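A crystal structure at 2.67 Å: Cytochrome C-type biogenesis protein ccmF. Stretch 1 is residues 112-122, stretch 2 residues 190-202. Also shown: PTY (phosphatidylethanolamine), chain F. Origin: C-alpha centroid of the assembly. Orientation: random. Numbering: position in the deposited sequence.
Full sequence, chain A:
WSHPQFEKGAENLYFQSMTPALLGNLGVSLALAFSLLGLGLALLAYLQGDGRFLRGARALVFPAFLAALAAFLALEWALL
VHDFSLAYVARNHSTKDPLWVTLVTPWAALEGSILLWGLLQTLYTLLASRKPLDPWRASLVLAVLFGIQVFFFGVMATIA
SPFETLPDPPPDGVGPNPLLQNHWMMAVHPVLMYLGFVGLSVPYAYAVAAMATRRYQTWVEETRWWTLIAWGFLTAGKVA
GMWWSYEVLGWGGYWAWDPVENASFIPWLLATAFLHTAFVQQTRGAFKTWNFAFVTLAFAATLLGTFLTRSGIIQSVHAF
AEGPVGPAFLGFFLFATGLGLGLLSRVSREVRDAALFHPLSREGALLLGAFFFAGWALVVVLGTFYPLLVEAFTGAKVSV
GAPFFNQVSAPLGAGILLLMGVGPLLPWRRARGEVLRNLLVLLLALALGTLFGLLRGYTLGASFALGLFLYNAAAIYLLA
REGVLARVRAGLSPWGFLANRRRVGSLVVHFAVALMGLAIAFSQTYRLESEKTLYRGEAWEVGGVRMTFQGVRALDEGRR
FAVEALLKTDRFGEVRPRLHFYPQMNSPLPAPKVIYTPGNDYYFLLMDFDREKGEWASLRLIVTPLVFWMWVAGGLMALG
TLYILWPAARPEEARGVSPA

Stretch 1, residues 112-122: GSILLWGLLQT
Stretch 2 190-202: PVLMYLGFVGLSV

Both stretches are helical, and both helices extend beyond the residues described. They run in the same general direction, with 39° between their N-to-C directions and a signed crossing angle of -39°. The axes approach to 9.2 Å. The helices converge along their length: the CA atoms of S113 and P190 lie 8.5 Å apart, those of W117 and Y194 6.0 Å, and those of Q121 and V198 5.5 Å. Phi and psi stay near -65° and -40° for most residues. In stretch 1 each N from L116 to T122 bonds to the O four residues earlier, at 2.9 to 3.0 Å. Stretch 2 is kinked at P190, whose ring N has no hydrogen to give to the preceding turn.

No hydrogen bond crosses between the stretches. Packing and aromatic contacts join them, burying 568 Å² in total.

S113 (chi1 p) points toward stretch 2. Its CB lies 3.4 Å from Y194 OH. I114 points away. L116 (t, m) points toward the partner; its CD1 meets the ring edge of Y194 at CD2, 3.6 Å away, and V191 CG1 at 4.1 Å.

W117 (chi1 t, chi2 -8°) starts sideways, but its indole reaches across. Y194 (chi1 m, chi2 -13°) lies over one face. The W117 five-membered ring and the Y194 ring stack face to face, with centroids 4.7 Å apart and planes at 5°. The indole edge meets the face of F197 (chi1 t, chi2 84°) in an offset edge-to-face pair, with centroids 5.0 Å apart and planes at 79°. W117 NE1 is 3.2 Å from F197 CD2.

Y194 is also a knob, set among S113, L116, W117 and L120. G118 has no side chain and makes no contact.

L120 (m, t) returns the knob. It sits among V191, Y194, L195 and V198. Its CD1 is 3.7 Å from L195 CD2 and 3.9 Å from V191 CG1. These contacts are purely apolar. L195 CD2 also lies 3.7 Å from C37 of the bound phosphatidylethanolamine, so this leucine touches both protein and lipid.

Q121 (chi1 -109°, chi2 m, chi3 -22°) starts sideways and bends nearer. Its aliphatic part packs on V198 (chi1 m), with Q121 CG 3.7 Å from V198 CG1. Q121 NE2 lies 3.3 Å from S201 CB, a contact with carbon. S201 OG (chi1 p) instead donates a very short 2.4 Å bond to V198 O. T122 (chi1 p) is out of reach; its OG1 donates to L119 O at 2.6 Å.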

# COMPACT_ATOMS: atom_id res chain seq x y z
N GLY A 112 11.18 -13.79 -9.61
CA GLY A 112 11.42 -12.50 -10.24
C GLY A 112 10.99 -11.33 -9.38
O GLY A 112 11.62 -10.27 -9.41
N SER A 113 9.93 -11.51 -8.59
CA SER A 113 9.48 -10.41 -7.74
C SER A 113 10.42 -10.19 -6.56
O SER A 113 10.61 -9.05 -6.13
CB SER A 113 8.05 -10.65 -7.25
OG SER A 113 7.92 -11.87 -6.57
N ILE A 114 11.04 -11.25 -6.04
CA ILE A 114 12.04 -10.99 -5.00
C ILE A 114 13.34 -10.47 -5.62
O ILE A 114 14.10 -9.78 -4.94
CB ILE A 114 12.28 -12.19 -4.07
CG1 ILE A 114 12.53 -13.49 -4.82
CG2 ILE A 114 11.11 -12.38 -3.13
CD1 ILE A 114 13.42 -14.47 -4.08
N LEU A 115 13.58 -10.72 -6.92
CA LEU A 115 14.68 -10.03 -7.60
C LEU A 115 14.41 -8.52 -7.72
O LEU A 115 15.29 -7.71 -7.45
CB LEU A 115 14.94 -10.65 -8.97
CG LEU A 115 16.04 -10.06 -9.90
CD1 LEU A 115 17.33 -9.70 -9.15
CD2 LEU A 115 16.35 -11.00 -11.06
N LEU A 116 13.19 -8.14 -8.11
CA LEU A 116 12.85 -6.71 -8.19
C LEU A 116 12.82 -6.07 -6.79
O LEU A 116 13.19 -4.90 -6.62
CB LEU A 116 11.51 -6.54 -8.92
CG LEU A 116 10.87 -5.20 -9.32
CD1 LEU A 116 10.01 -4.53 -8.23
CD2 LEU A 116 11.95 -4.22 -9.80
N TRP A 117 12.42 -6.86 -5.80
CA TRP A 117 12.39 -6.45 -4.40
C TRP A 117 13.80 -6.17 -3.87
O TRP A 117 14.04 -5.12 -3.25
CB TRP A 117 11.73 -7.58 -3.61
CG TRP A 117 11.21 -7.23 -2.30
CD1 TRP A 117 11.37 -6.06 -1.64
CD2 TRP A 117 10.41 -8.06 -1.45
NE1 TRP A 117 10.73 -6.10 -0.44
CE2 TRP A 117 10.13 -7.32 -0.29
CE3 TRP A 117 9.91 -9.36 -1.55
CZ2 TRP A 117 9.39 -7.83 0.76
CZ3 TRP A 117 9.15 -9.86 -0.51
CH2 TRP A 117 8.89 -9.09 0.63
N GLY A 118 14.72 -7.10 -4.09
CA GLY A 118 16.11 -6.89 -3.70
C GLY A 118 16.78 -5.80 -4.50
O GLY A 118 17.67 -5.12 -3.99
N LEU A 119 16.33 -5.57 -5.74
CA LEU A 119 16.86 -4.46 -6.54
C LEU A 119 16.44 -3.11 -5.97
O LEU A 119 17.26 -2.19 -5.89
CB LEU A 119 16.41 -4.58 -7.99
CG LEU A 119 17.04 -3.51 -8.88
CD1 LEU A 119 17.53 -4.20 -10.05
CD2 LEU A 119 16.08 -2.41 -9.36
N LEU A 120 15.17 -2.96 -5.61
CA LEU A 120 14.72 -1.69 -5.04
C LEU A 120 15.29 -1.48 -3.64
O LEU A 120 15.54 -0.33 -3.25
CB LEU A 120 13.19 -1.63 -5.05
CG LEU A 120 12.55 -1.62 -6.45
CD1 LEU A 120 11.06 -1.32 -6.39
CD2 LEU A 120 13.27 -0.65 -7.40
N GLN A 121 15.58 -2.58 -2.93
CA GLN A 121 16.36 -2.51 -1.69
C GLN A 121 17.77 -1.97 -1.94
O GLN A 121 18.24 -1.08 -1.21
CB GLN A 121 16.46 -3.88 -1.04
CG GLN A 121 15.65 -4.02 0.22
CD GLN A 121 16.28 -3.29 1.39
OE1 GLN A 121 17.48 -3.02 1.41
NE2 GLN A 121 15.47 -3.00 2.38
N THR A 122 18.45 -2.49 -2.97
CA THR A 122 19.81 -2.04 -3.27
C THR A 122 19.84 -0.60 -3.77
O THR A 122 20.78 0.14 -3.47
CB THR A 122 20.47 -2.96 -4.30
OG1 THR A 122 19.63 -3.09 -5.45
CG2 THR A 122 20.84 -4.33 -3.73
N PRO A 190 1.94 -4.34 -7.27
CA PRO A 190 3.11 -4.88 -6.55
C PRO A 190 4.22 -3.87 -6.24
O PRO A 190 4.59 -3.75 -5.06
CB PRO A 190 3.61 -5.98 -7.49
CG PRO A 190 2.38 -6.51 -8.08
CD PRO A 190 1.51 -5.32 -8.31
N VAL A 191 4.70 -3.12 -7.24
CA VAL A 191 5.87 -2.25 -7.09
C VAL A 191 5.61 -1.11 -6.12
O VAL A 191 6.50 -0.75 -5.34
CB VAL A 191 6.31 -1.69 -8.46
CG1 VAL A 191 7.75 -1.16 -8.41
CG2 VAL A 191 6.14 -2.73 -9.55
N LEU A 192 4.36 -0.64 -6.10
CA LEU A 192 3.88 0.39 -5.17
C LEU A 192 4.07 -0.01 -3.71
O LEU A 192 4.27 0.85 -2.84
CB LEU A 192 2.40 0.66 -5.43
CG LEU A 192 2.03 1.94 -6.17
CD1 LEU A 192 2.27 3.05 -5.21
CD2 LEU A 192 2.86 2.17 -7.43
N MET A 193 3.98 -1.30 -3.41
CA MET A 193 4.28 -1.72 -2.05
C MET A 193 5.76 -2.03 -1.84
O MET A 193 6.27 -1.78 -0.74
CB MET A 193 3.37 -2.88 -1.65
CG MET A 193 2.10 -2.31 -1.05
SD MET A 193 0.74 -3.39 -0.62
CE MET A 193 -0.51 -2.48 -1.51
N TYR A 194 6.46 -2.54 -2.87
CA TYR A 194 7.88 -2.89 -2.71
C TYR A 194 8.71 -1.64 -2.45
O TYR A 194 9.48 -1.59 -1.47
CB TYR A 194 8.41 -3.64 -3.94
CG TYR A 194 7.86 -5.04 -4.17
CD1 TYR A 194 7.13 -5.71 -3.19
CD2 TYR A 194 8.06 -5.69 -5.39
CE1 TYR A 194 6.61 -6.98 -3.42
CE2 TYR A 194 7.55 -6.96 -5.62
CZ TYR A 194 6.83 -7.59 -4.64
OH TYR A 194 6.33 -8.85 -4.88
N LEU A 195 8.46 -0.59 -3.25
CA LEU A 195 8.93 0.78 -3.01
C LEU A 195 8.60 1.25 -1.60
O LEU A 195 9.48 1.75 -0.89
CB LEU A 195 8.28 1.73 -4.01
CG LEU A 195 8.72 1.75 -5.47
CD1 LEU A 195 7.85 2.69 -6.29
CD2 LEU A 195 10.16 2.19 -5.50
N GLY A 196 7.35 1.02 -1.18
CA GLY A 196 6.92 1.44 0.14
C GLY A 196 7.71 0.75 1.24
O GLY A 196 8.23 1.43 2.14
N PHE A 197 7.97 -0.56 1.05
CA PHE A 197 8.74 -1.32 2.04
C PHE A 197 10.15 -0.79 2.13
O PHE A 197 10.65 -0.54 3.23
CB PHE A 197 8.74 -2.81 1.69
CG PHE A 197 9.79 -3.63 2.45
CD1 PHE A 197 9.52 -4.11 3.72
CD2 PHE A 197 11.02 -3.96 1.88
CE1 PHE A 197 10.47 -4.85 4.41
CE2 PHE A 197 11.97 -4.70 2.56
CZ PHE A 197 11.69 -5.15 3.83
N VAL A 198 10.76 -0.51 0.97
CA VAL A 198 12.17 -0.16 1.01
C VAL A 198 12.32 1.28 1.49
O VAL A 198 13.33 1.60 2.14
CB VAL A 198 12.87 -0.48 -0.33
CG1 VAL A 198 12.66 -1.94 -0.67
CG2 VAL A 198 12.34 0.34 -1.45
N GLY A 199 11.26 2.09 1.35
CA GLY A 199 11.22 3.37 2.04
C GLY A 199 11.24 3.20 3.54
O GLY A 199 12.17 3.66 4.20
N LEU A 200 10.35 2.34 4.06
CA LEU A 200 10.33 2.08 5.50
C LEU A 200 11.53 1.24 5.95
O LEU A 200 11.68 1.00 7.15
CB LEU A 200 9.02 1.40 5.91
CG LEU A 200 7.81 2.30 6.19
CD1 LEU A 200 6.82 1.53 7.04
CD2 LEU A 200 8.19 3.61 6.88
N SER A 201 12.37 0.76 5.01
CA SER A 201 13.63 0.14 5.40
C SER A 201 14.56 1.14 6.07
O SER A 201 15.11 0.86 7.14
CB SER A 201 14.30 -0.48 4.19
OG SER A 201 15.04 0.48 3.46
N VAL A 202 14.74 2.31 5.46
CA VAL A 202 15.87 3.17 5.84
C VAL A 202 15.66 3.94 7.15
O VAL A 202 16.64 4.06 7.92
CB VAL A 202 16.34 4.00 4.65
CG1 VAL A 202 15.21 4.64 3.92
CG2 VAL A 202 17.39 5.08 5.00
C1 PTY F . 14.78 10.35 -0.55
C2 PTY F . 15.69 14.69 5.50
C3 PTY F . 16.63 14.60 4.30
O4 PTY F . 14.67 9.23 -1.39
C5 PTY F . 15.95 12.58 -0.31
C6 PTY F . 15.73 11.35 -1.20
O7 PTY F . 15.13 11.75 -2.40
C8 PTY F . 15.93 11.77 -3.56
O10 PTY F . 17.02 12.25 -3.53
C11 PTY F . 15.39 11.18 -4.86
C12 PTY F . 16.51 11.07 -5.90
C13 PTY F . 16.01 10.45 -7.21
C14 PTY F . 14.93 11.33 -7.85
C15 PTY F . 14.73 10.94 -9.32
C16 PTY F . 13.31 11.34 -9.73
C17 PTY F . 12.80 10.45 -10.87
C18 PTY F . 11.71 9.46 -10.44
C19 PTY F . 10.76 9.99 -9.36
C20 PTY F . 9.32 9.57 -9.63
C21 PTY F . 9.12 8.06 -9.44
C22 PTY F . 7.65 7.71 -9.73
C23 PTY F . 7.21 6.44 -9.00
C24 PTY F . 7.06 5.29 -10.01
C25 PTY F . 5.73 4.56 -9.79
C26 PTY F . 5.46 3.59 -10.94
C27 PTY F . 3.96 3.36 -11.08
C28 PTY F . 3.65 3.02 -12.54
C29 PTY F . 2.28 3.56 -12.94
C30 PTY F . 13.41 8.61 -1.40
C31 PTY F . 13.09 7.55 -2.46
O30 PTY F . 12.60 8.89 -0.58
C32 PTY F . 13.29 8.03 -3.89
C33 PTY F . 12.74 6.97 -4.84
C34 PTY F . 11.89 7.62 -5.93
C35 PTY F . 10.79 6.63 -6.35
C36 PTY F . 11.44 5.43 -7.04
C37 PTY F . 10.49 4.84 -8.09
C38 PTY F . 11.12 3.64 -8.80
C39 PTY F . 10.16 3.00 -9.80
C40 PTY F . 10.92 2.52 -11.03
C41 PTY F . 9.96 2.02 -12.10
C42 PTY F . 9.58 3.20 -13.00
C43 PTY F . 10.08 2.93 -14.42
C44 PTY F . 9.21 3.71 -15.39
P1 PTY F . 16.96 13.44 1.96
O11 PTY F . 16.05 13.81 3.29
O12 PTY F . 18.32 12.96 2.43
O13 PTY F . 17.18 14.70 1.15
O14 PTY F . 16.22 12.28 1.04
N1 PTY F . 16.16 15.74 6.39